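Local coordinates for mandelate racemase/muconate lactonizing enzyme-like protein (PDB 3CYJ) that is of unknown function but belongs to the mandelate racemase/muconate lactonizing enzyme group of the enolase superfamily and holds a sodium ion in its barrel domain, at residues Thr34-Val39 against Arg327-Gly332; Asp74-Pro79 against Ala114-Leu119; Ala83-Ala88 against Met100-Val105; Ala269-Thr272 against Gly276-Gly279. All coordinates share one frame; numbering follows the deposited sequence.

Contact 1: residues Thr34-Val39 against Arg327-Gly332; sequences TTMILV and RLLFDG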
# COMPACT_ATOMS: atom_id res chain seq x y z
N THR A 34 -3.65 -38.19 -24.67
CA THR A 34 -2.77 -37.02 -24.82
C THR A 34 -2.55 -36.74 -26.28
O THR A 34 -2.29 -37.65 -27.04
CB THR A 34 -1.35 -37.31 -24.25
OG1 THR A 34 -1.46 -37.72 -22.89
CG2 THR A 34 -0.43 -36.07 -24.35
N THR A 35 -2.60 -35.47 -26.66
CA THR A 35 -2.27 -35.08 -28.01
C THR A 35 -0.97 -34.26 -28.04
O THR A 35 -0.87 -33.22 -27.39
CB THR A 35 -3.42 -34.31 -28.66
OG1 THR A 35 -4.57 -35.16 -28.71
CG2 THR A 35 -3.04 -33.90 -30.03
N MET A 36 0.03 -34.76 -28.77
CA MET A 36 1.23 -34.05 -29.07
C MET A 36 1.19 -33.41 -30.44
O MET A 36 0.87 -34.07 -31.44
CB MET A 36 2.45 -34.98 -28.94
CG MET A 36 3.79 -34.27 -29.12
SD MET A 36 5.19 -35.44 -29.48
CE MET A 36 5.41 -36.08 -27.90
N ILE A 37 1.52 -32.13 -30.53
CA ILE A 37 1.62 -31.51 -31.83
C ILE A 37 3.10 -31.35 -32.12
O ILE A 37 3.83 -30.84 -31.27
CB ILE A 37 0.84 -30.17 -31.92
CG1 ILE A 37 -0.65 -30.37 -31.57
CG2 ILE A 37 1.01 -29.54 -33.31
CD1 ILE A 37 -0.95 -30.35 -30.05
N LEU A 38 3.55 -31.79 -33.30
CA LEU A 38 4.97 -31.91 -33.56
C LEU A 38 5.36 -31.01 -34.72
O LEU A 38 4.71 -31.07 -35.78
CB LEU A 38 5.37 -33.38 -33.86
CG LEU A 38 6.90 -33.54 -34.19
CD1 LEU A 38 7.84 -33.48 -32.94
CD2 LEU A 38 7.11 -34.78 -35.00
N VAL A 39 6.36 -30.17 -34.53
CA VAL A 39 6.86 -29.33 -35.59
C VAL A 39 8.25 -29.81 -36.01
O VAL A 39 9.11 -30.13 -35.14
CB VAL A 39 6.88 -27.82 -35.17
CG1 VAL A 39 7.47 -26.90 -36.25
CG2 VAL A 39 5.46 -27.36 -34.76
N ARG A 327 8.69 -41.69 -24.73
CA ARG A 327 9.41 -42.95 -24.93
C ARG A 327 8.78 -43.77 -26.05
O ARG A 327 9.47 -44.48 -26.78
CB ARG A 327 9.46 -43.81 -23.63
N LEU A 328 7.46 -43.68 -26.16
CA LEU A 328 6.71 -44.37 -27.17
C LEU A 328 6.95 -43.78 -28.54
O LEU A 328 7.02 -44.51 -29.53
CB LEU A 328 5.23 -44.23 -26.81
CG LEU A 328 4.12 -45.02 -27.50
CD1 LEU A 328 4.37 -46.56 -27.51
CD2 LEU A 328 2.76 -44.71 -26.83
N LEU A 329 7.10 -42.45 -28.63
CA LEU A 329 7.20 -41.78 -29.94
C LEU A 329 8.61 -41.42 -30.40
O LEU A 329 8.83 -41.21 -31.60
CB LEU A 329 6.32 -40.53 -30.00
CG LEU A 329 4.81 -40.60 -29.90
CD1 LEU A 329 4.32 -39.27 -30.34
CD2 LEU A 329 4.22 -41.68 -30.78
N PHE A 330 9.56 -41.30 -29.48
CA PHE A 330 10.90 -40.90 -29.84
C PHE A 330 11.92 -41.93 -29.42
O PHE A 330 11.74 -42.60 -28.39
CB PHE A 330 11.29 -39.61 -29.13
CG PHE A 330 10.46 -38.42 -29.48
CD1 PHE A 330 9.75 -37.75 -28.48
CD2 PHE A 330 10.45 -37.92 -30.79
CE1 PHE A 330 8.98 -36.63 -28.78
CE2 PHE A 330 9.69 -36.81 -31.12
CZ PHE A 330 8.94 -36.16 -30.11
N ASP A 331 13.00 -42.04 -30.19
CA ASP A 331 14.23 -42.63 -29.69
C ASP A 331 15.01 -41.51 -29.07
O ASP A 331 14.97 -40.38 -29.60
CB ASP A 331 15.14 -43.13 -30.83
CG ASP A 331 14.50 -44.21 -31.65
OD1 ASP A 331 14.29 -45.30 -31.09
OD2 ASP A 331 14.24 -43.97 -32.86
N GLY A 332 15.75 -41.82 -28.01
CA GLY A 332 16.67 -40.85 -27.43
C GLY A 332 16.21 -40.26 -26.11
O GLY A 332 16.82 -39.32 -25.61
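Met-36 ends in a small hydrophobic nest made by Leu-329 and Phe-330. Its sulfur and the leucine meet tip to tip, SD of Met-36 lying 4.0 Å from CD1 of Leu-329. The methyl end goes to the ring, with CE of Met-36 3.7 Å from CE1 of Phe-330. Measured from the ring centroid, Met-36 SD is 4.9 Å away and 60° off the normal, an oblique Met-aromatic contact. The edge of the same ring takes Leu-38, whose CD1 lies near the ring plane and 4.0 Å from CZ of Phe-330. Both strand residues have CG anti to the backbone N (chi1 -175° in Met-36), and the methionine chain then bends at chi3. Phe-330 is where the chain first leaves helix 320-329. Its CB does not aim at the strand, yet the ring end comes nearer. One shell out, Tyr-51 and Tyr-53 of strand 46-53 and Val-325 of helix 320-329 also touch Met-36, while Leu-352 packs on Phe-330. The four contacting residues are buried, and they tie strand 33-43 of the N-terminal antiparallel sheet to the end of helix 320-329, which follows the last barrel strand, in the two-domain enolase-superfamily fold.

Contact 2: residues Asp74-Pro79 against Ala114-Leu119; sequences DALSPP and ARLLGL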
# COMPACT_ATOMS: atom_id res chain seq x y z
N ASP A 74 16.68 -16.59 -40.78
CA ASP A 74 17.99 -17.04 -40.38
C ASP A 74 17.89 -18.17 -39.37
O ASP A 74 17.40 -17.99 -38.24
CB ASP A 74 18.77 -15.88 -39.79
CG ASP A 74 20.10 -16.31 -39.19
OD1 ASP A 74 20.51 -17.51 -39.35
OD2 ASP A 74 20.74 -15.45 -38.55
N ALA A 75 18.40 -19.34 -39.79
CA ALA A 75 18.41 -20.56 -38.97
C ALA A 75 19.31 -20.49 -37.73
O ALA A 75 19.30 -21.43 -36.92
CB ALA A 75 18.80 -21.77 -39.83
N LEU A 76 20.06 -19.40 -37.55
CA LEU A 76 20.93 -19.28 -36.39
C LEU A 76 20.36 -18.38 -35.29
O LEU A 76 20.98 -18.20 -34.25
CB LEU A 76 22.28 -18.73 -36.81
CG LEU A 76 23.29 -19.68 -37.50
CD1 LEU A 76 24.70 -19.03 -37.48
CD2 LEU A 76 23.35 -21.10 -36.89
N SER A 77 19.18 -17.80 -35.52
CA SER A 77 18.66 -16.83 -34.58
C SER A 77 17.19 -17.08 -34.21
O SER A 77 16.33 -16.29 -34.53
CB SER A 77 18.79 -15.42 -35.16
OG SER A 77 20.14 -15.03 -35.12
N PRO A 78 16.92 -18.18 -33.51
CA PRO A 78 15.53 -18.48 -33.17
C PRO A 78 14.78 -17.33 -32.47
O PRO A 78 13.63 -17.05 -32.82
CB PRO A 78 15.64 -19.74 -32.29
CG PRO A 78 16.96 -20.37 -32.75
CD PRO A 78 17.84 -19.28 -33.16
N PRO A 79 15.44 -16.59 -31.55
CA PRO A 79 14.68 -15.54 -30.87
C PRO A 79 14.18 -14.41 -31.79
O PRO A 79 13.09 -13.86 -31.55
CB PRO A 79 15.68 -15.01 -29.81
CG PRO A 79 16.63 -16.10 -29.60
CD PRO A 79 16.77 -16.77 -30.94
N ALA A 114 20.91 -25.96 -32.78
CA ALA A 114 21.88 -26.76 -32.05
C ALA A 114 22.55 -27.81 -32.97
O ALA A 114 23.79 -27.96 -32.97
CB ALA A 114 21.19 -27.42 -30.84
N ARG A 115 21.70 -28.52 -33.72
CA ARG A 115 22.07 -29.46 -34.81
C ARG A 115 22.97 -28.87 -35.90
O ARG A 115 23.97 -29.49 -36.23
CB ARG A 115 20.83 -30.14 -35.41
CG ARG A 115 20.29 -31.18 -34.46
CD ARG A 115 18.88 -31.65 -34.80
NE ARG A 115 18.36 -32.60 -33.79
CZ ARG A 115 18.71 -33.88 -33.68
NH1 ARG A 115 19.64 -34.40 -34.47
NH2 ARG A 115 18.16 -34.67 -32.76
N LEU A 116 22.67 -27.66 -36.38
CA LEU A 116 23.55 -26.97 -37.34
C LEU A 116 24.92 -26.69 -36.75
O LEU A 116 25.92 -26.58 -37.47
CB LEU A 116 22.95 -25.64 -37.82
CG LEU A 116 21.74 -25.67 -38.75
CD1 LEU A 116 21.16 -24.24 -38.87
CD2 LEU A 116 22.09 -26.31 -40.12
N LEU A 117 24.95 -26.55 -35.42
CA LEU A 117 26.19 -26.28 -34.72
C LEU A 117 26.82 -27.54 -34.25
O LEU A 117 27.88 -27.50 -33.66
CB LEU A 117 25.95 -25.41 -33.51
CG LEU A 117 25.61 -23.95 -33.78
CD1 LEU A 117 25.69 -23.17 -32.48
CD2 LEU A 117 26.51 -23.38 -34.85
N GLY A 118 26.17 -28.67 -34.48
CA GLY A 118 26.69 -29.93 -34.03
C GLY A 118 26.76 -30.07 -32.51
O GLY A 118 27.60 -30.81 -32.02
N LEU A 119 25.84 -29.43 -31.76
CA LEU A 119 25.88 -29.48 -30.28
C LEU A 119 24.63 -30.09 -29.68
O LEU A 119 23.54 -29.93 -30.24
CB LEU A 119 26.03 -28.06 -29.71
CG LEU A 119 27.37 -27.35 -29.96
CD1 LEU A 119 27.37 -25.95 -29.42
CD2 LEU A 119 28.58 -28.17 -29.44
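Leu-116 reaches from the last turn of helix 97-116 to Ala-75 and Leu-76, and it is the side chain to follow. Its CB already points at segment 74-79. CG then stands beside the backbone N, anti to the carbonyl carbon (chi1 -70°). The work is done by CD1: this methyl sits 3.5 Å from CB of Ala-75, a snug fit. The same CD1 of Leu-116 is 3.9 Å from the carbonyl O of Ala-75. Leu-76 offers a second, looser neighbour, its CD2 lying 4.3 Å from CD1 of Leu-116. Next along the chain, Leu-117 brings its CD2 to 4.4 Å from CD2 of Leu-76, extending the same leucine patch.

Both backbones are folded tightly behind these methyls. Residues Asp-74 to Ser-77 form a type I beta turn, reinforced by an Asx turn in which Leu-76 N donates to Asp-74 OD1 at 2.6 Å, from above the carboxylate plane; this pins the peptide that presents Ala-75 and Leu-76. On the other side the helix closes with a Schellman motif: Gly-118 takes positive phi, Gly-118 N bonds back to Arg-115 O, and Leu-119 N to Ala-114 O.

Pro-6 packs on both Ala-75 and Leu-116, and Leu-112 of helix 97-116 touches Ala-75 as well. Leu-117 and Leu-119 also meet Leu-119 and Leu-117 of a neighbouring subunit. The patch thus lies between the start of helix 78-88 and the end of helix 97-116, beside an intersubunit interface.

Contact 3: residues Ala83-Ala88 against Met100-Val105; sequences ARMQAA and MAVSAV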
# COMPACT_ATOMS: atom_id res chain seq x y z
N ALA A 83 10.19 -13.25 -31.88
CA ALA A 83 9.68 -11.89 -31.73
C ALA A 83 8.73 -11.55 -32.86
O ALA A 83 7.66 -10.95 -32.63
CB ALA A 83 10.82 -10.91 -31.68
N ARG A 84 9.13 -11.87 -34.07
CA ARG A 84 8.28 -11.67 -35.26
C ARG A 84 7.00 -12.55 -35.12
O ARG A 84 5.90 -12.10 -35.50
CB ARG A 84 9.08 -11.97 -36.56
CG ARG A 84 10.20 -10.95 -36.84
CD ARG A 84 11.18 -11.43 -37.94
NE ARG A 84 10.45 -11.98 -39.07
CZ ARG A 84 10.65 -13.21 -39.55
NH1 ARG A 84 11.65 -13.93 -39.03
NH2 ARG A 84 9.91 -13.68 -40.58
N MET A 85 7.11 -13.76 -34.56
CA MET A 85 5.91 -14.59 -34.39
C MET A 85 4.89 -13.96 -33.41
O MET A 85 3.69 -13.87 -33.72
CB MET A 85 6.27 -16.01 -33.95
CG MET A 85 6.88 -16.95 -35.07
SD MET A 85 6.98 -18.72 -34.68
CE MET A 85 8.39 -18.79 -33.53
N GLN A 86 5.37 -13.52 -32.23
CA GLN A 86 4.56 -12.85 -31.23
C GLN A 86 3.87 -11.58 -31.81
O GLN A 86 2.70 -11.34 -31.54
CB GLN A 86 5.42 -12.47 -30.01
CG GLN A 86 6.12 -13.60 -29.31
CD GLN A 86 5.20 -14.52 -28.54
OE1 GLN A 86 3.94 -14.42 -28.57
NE2 GLN A 86 5.81 -15.47 -27.85
N ALA A 87 4.60 -10.77 -32.60
CA ALA A 87 4.04 -9.57 -33.17
C ALA A 87 2.94 -9.93 -34.16
O ALA A 87 1.89 -9.31 -34.17
CB ALA A 87 5.13 -8.73 -33.86
N ALA A 88 3.19 -10.95 -34.98
CA ALA A 88 2.30 -11.33 -36.07
C ALA A 88 0.98 -11.86 -35.55
O ALA A 88 -0.02 -11.76 -36.27
CB ALA A 88 2.96 -12.38 -36.99
N MET A 100 1.06 -22.08 -27.27
CA MET A 100 1.46 -23.47 -27.41
C MET A 100 2.12 -23.68 -28.80
O MET A 100 3.15 -24.38 -28.91
CB MET A 100 0.25 -24.38 -27.24
CG MET A 100 -0.11 -24.53 -25.80
SD MET A 100 -1.42 -25.67 -25.35
CE MET A 100 -2.62 -24.44 -25.14
N ALA A 101 1.55 -23.04 -29.82
CA ALA A 101 2.07 -23.14 -31.18
C ALA A 101 3.43 -22.45 -31.30
O ALA A 101 4.40 -23.05 -31.83
CB ALA A 101 1.07 -22.56 -32.21
N VAL A 102 3.50 -21.18 -30.87
CA VAL A 102 4.80 -20.49 -30.83
C VAL A 102 5.88 -21.34 -30.11
O VAL A 102 7.01 -21.45 -30.57
CB VAL A 102 4.71 -19.08 -30.18
CG1 VAL A 102 6.10 -18.55 -29.92
CG2 VAL A 102 3.96 -18.08 -31.10
N SER A 103 5.52 -21.96 -29.00
CA SER A 103 6.46 -22.74 -28.21
C SER A 103 7.04 -23.92 -28.99
O SER A 103 8.25 -24.14 -29.03
CB SER A 103 5.74 -23.28 -26.96
OG SER A 103 5.37 -22.19 -26.12
N ALA A 104 6.14 -24.70 -29.60
CA ALA A 104 6.53 -25.86 -30.41
C ALA A 104 7.47 -25.42 -31.51
O ALA A 104 8.49 -26.04 -31.73
CB ALA A 104 5.27 -26.52 -31.02
N VAL A 105 7.11 -24.34 -32.22
CA VAL A 105 7.96 -23.83 -33.28
C VAL A 105 9.34 -23.33 -32.78
O VAL A 105 10.37 -23.62 -33.37
CB VAL A 105 7.27 -22.72 -34.05
CG1 VAL A 105 8.21 -22.16 -35.10
CG2 VAL A 105 6.04 -23.25 -34.74
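Met-85 and Val-102 face each other across an antiparallel helix pair, helices 78-88 and 97-116 of the N-terminal domain in this enolase-superfamily fold. The short axes through residues 83-88 and 100-105 approach to 10.8 Å, with 162° between their directions. Apolar contacts dominate. CB of Met-85 is 4.2 Å from CG2 of Val-102, so the root of the methionine packs on one valine while its end serves another, Val-105. The chain bends at chi3 (-75°), folding the terminal methyl back so that sulfur and methyl both lie against that second valine, three residues, not quite a turn, further along. A polar group meeting an apolar one makes up the rest. Gln-86 bends at chi2 and brings its amide nitrogen against the other branch of Val-102, NE2 to CG1 at 3.7 Å, a van der Waals touch in which the two side chains cross at a slant. Around this core, Val-69 of helix 57-70 also packs on Met-85, and Ile-89 on Val-102. Farther along, Met-100 meets Ala-92 of another subunit. At Val-105, CG1 sits 3.7 Å from both SD and CE of Met-85.

Contact 4: residues Ala269-Thr272 against Gly276-Gly279; sequences ADVT and GITG
Val-271 and Gly-276 bring the two ends of a short loop together, mostly through backbone. The closest approach is a CA-H...O contact: Gly-276 CA is 3.1 Å from Val-271 O, with 136° at the hydrogen. Gly-276 has positive phi (77°).

The apolar part belongs to one branch of the valine. CG2 of Val-271, anti to its own backbone N, lies over the peptide that follows the glycine, 3.8 Å from Gly-276 C. Farther on, the same CG2 of Val-271 is 4.4 Å from CG1 of Ile-277. Val-302 and Ala-306 of helix 300-306 pack on the valine too.

Within residues 269-272, OD1 of Asp-270 is gripped twice by Thr-272: by the hydroxyl OG1 at 2.7 Å on the syn side, and by the backbone N at 2.8 Å on the anti side. Both donors come from one face of the carboxylate plane. The second bond is an Asx turn, and the pair together fixes how the carboxylate is rotated.

Thr-272 O accepts from Thr-52 OG1, and Thr-278 OG1 bonds with Asp-106 and Trp-110, all in the N-terminal domain. This is a beta-to-alpha loop at the C-terminal end of strand 266-269, in the barrel domain characteristic of the enolase superfamily, tied here to its partner domain.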
# COMPACT_ATOMS: atom_id res chain seq x y z
N ALA A 269 6.81 -22.88 -14.78
CA ALA A 269 6.38 -22.64 -16.14
C ALA A 269 6.58 -23.92 -16.97
O ALA A 269 7.25 -24.87 -16.56
CB ALA A 269 7.06 -21.39 -16.75
N ASP A 270 5.91 -23.98 -18.11
CA ASP A 270 5.91 -25.16 -18.95
C ASP A 270 6.52 -24.73 -20.26
O ASP A 270 5.98 -23.88 -20.95
CB ASP A 270 4.45 -25.58 -19.13
CG ASP A 270 4.25 -26.80 -20.04
OD1 ASP A 270 5.02 -27.03 -21.00
OD2 ASP A 270 3.26 -27.49 -19.81
N VAL A 271 7.68 -25.29 -20.58
CA VAL A 271 8.39 -24.91 -21.81
C VAL A 271 7.52 -25.01 -23.10
O VAL A 271 7.77 -24.31 -24.10
CB VAL A 271 9.73 -25.72 -21.98
CG1 VAL A 271 9.46 -27.08 -22.51
CG2 VAL A 271 10.66 -25.04 -22.91
N THR A 272 6.48 -25.83 -23.06
CA THR A 272 5.64 -25.99 -24.24
C THR A 272 4.48 -24.99 -24.27
O THR A 272 3.61 -25.03 -25.13
CB THR A 272 5.17 -27.47 -24.42
OG1 THR A 272 4.17 -27.82 -23.45
CG2 THR A 272 6.37 -28.44 -24.30
N GLY A 276 8.34 -21.36 -25.28
CA GLY A 276 9.40 -22.21 -25.76
C GLY A 276 10.71 -21.91 -25.03
O GLY A 276 10.71 -21.42 -23.89
N ILE A 277 11.82 -22.20 -25.69
CA ILE A 277 13.10 -22.02 -25.09
C ILE A 277 13.36 -20.53 -24.95
O ILE A 277 13.77 -20.08 -23.88
CB ILE A 277 14.16 -22.75 -25.88
CG1 ILE A 277 14.04 -24.26 -25.54
CG2 ILE A 277 15.56 -22.16 -25.59
CD1 ILE A 277 14.67 -25.18 -26.54
N THR A 278 13.08 -19.76 -26.00
CA THR A 278 13.26 -18.33 -25.92
C THR A 278 12.48 -17.78 -24.72
O THR A 278 13.03 -17.01 -23.95
CB THR A 278 12.88 -17.66 -27.25
OG1 THR A 278 13.74 -18.19 -28.26
CG2 THR A 278 13.05 -16.15 -27.18
N GLY A 279 11.22 -18.20 -24.54
CA GLY A 279 10.42 -17.76 -23.41
C GLY A 279 11.07 -18.16 -22.08
O GLY A 279 11.19 -17.33 -21.15

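Contacts 1, 3 and 4 are buried, whereas contact 2 is only partly so. Contacts 2 and 3 use the same two helices, 78-88 and 97-116, at places whose centres are 17 Å apart: leucine methyls meet beside the helix end in one, methionine and valine between helix flanks in the other. Contact 1 bridges the two family regions with sulfur and an aromatic ring; contact 4 stays within the barrel region and rests on a CA-H...O contact and a valine methyl, with the Asp-270 bonds shaping one side. Contacts 3 and 4 adjoin directly, Ser-103 CB lying 3.3 Å from Thr-272 O, and Val-39 of contact 1 packs on Ala-104 of contact 3.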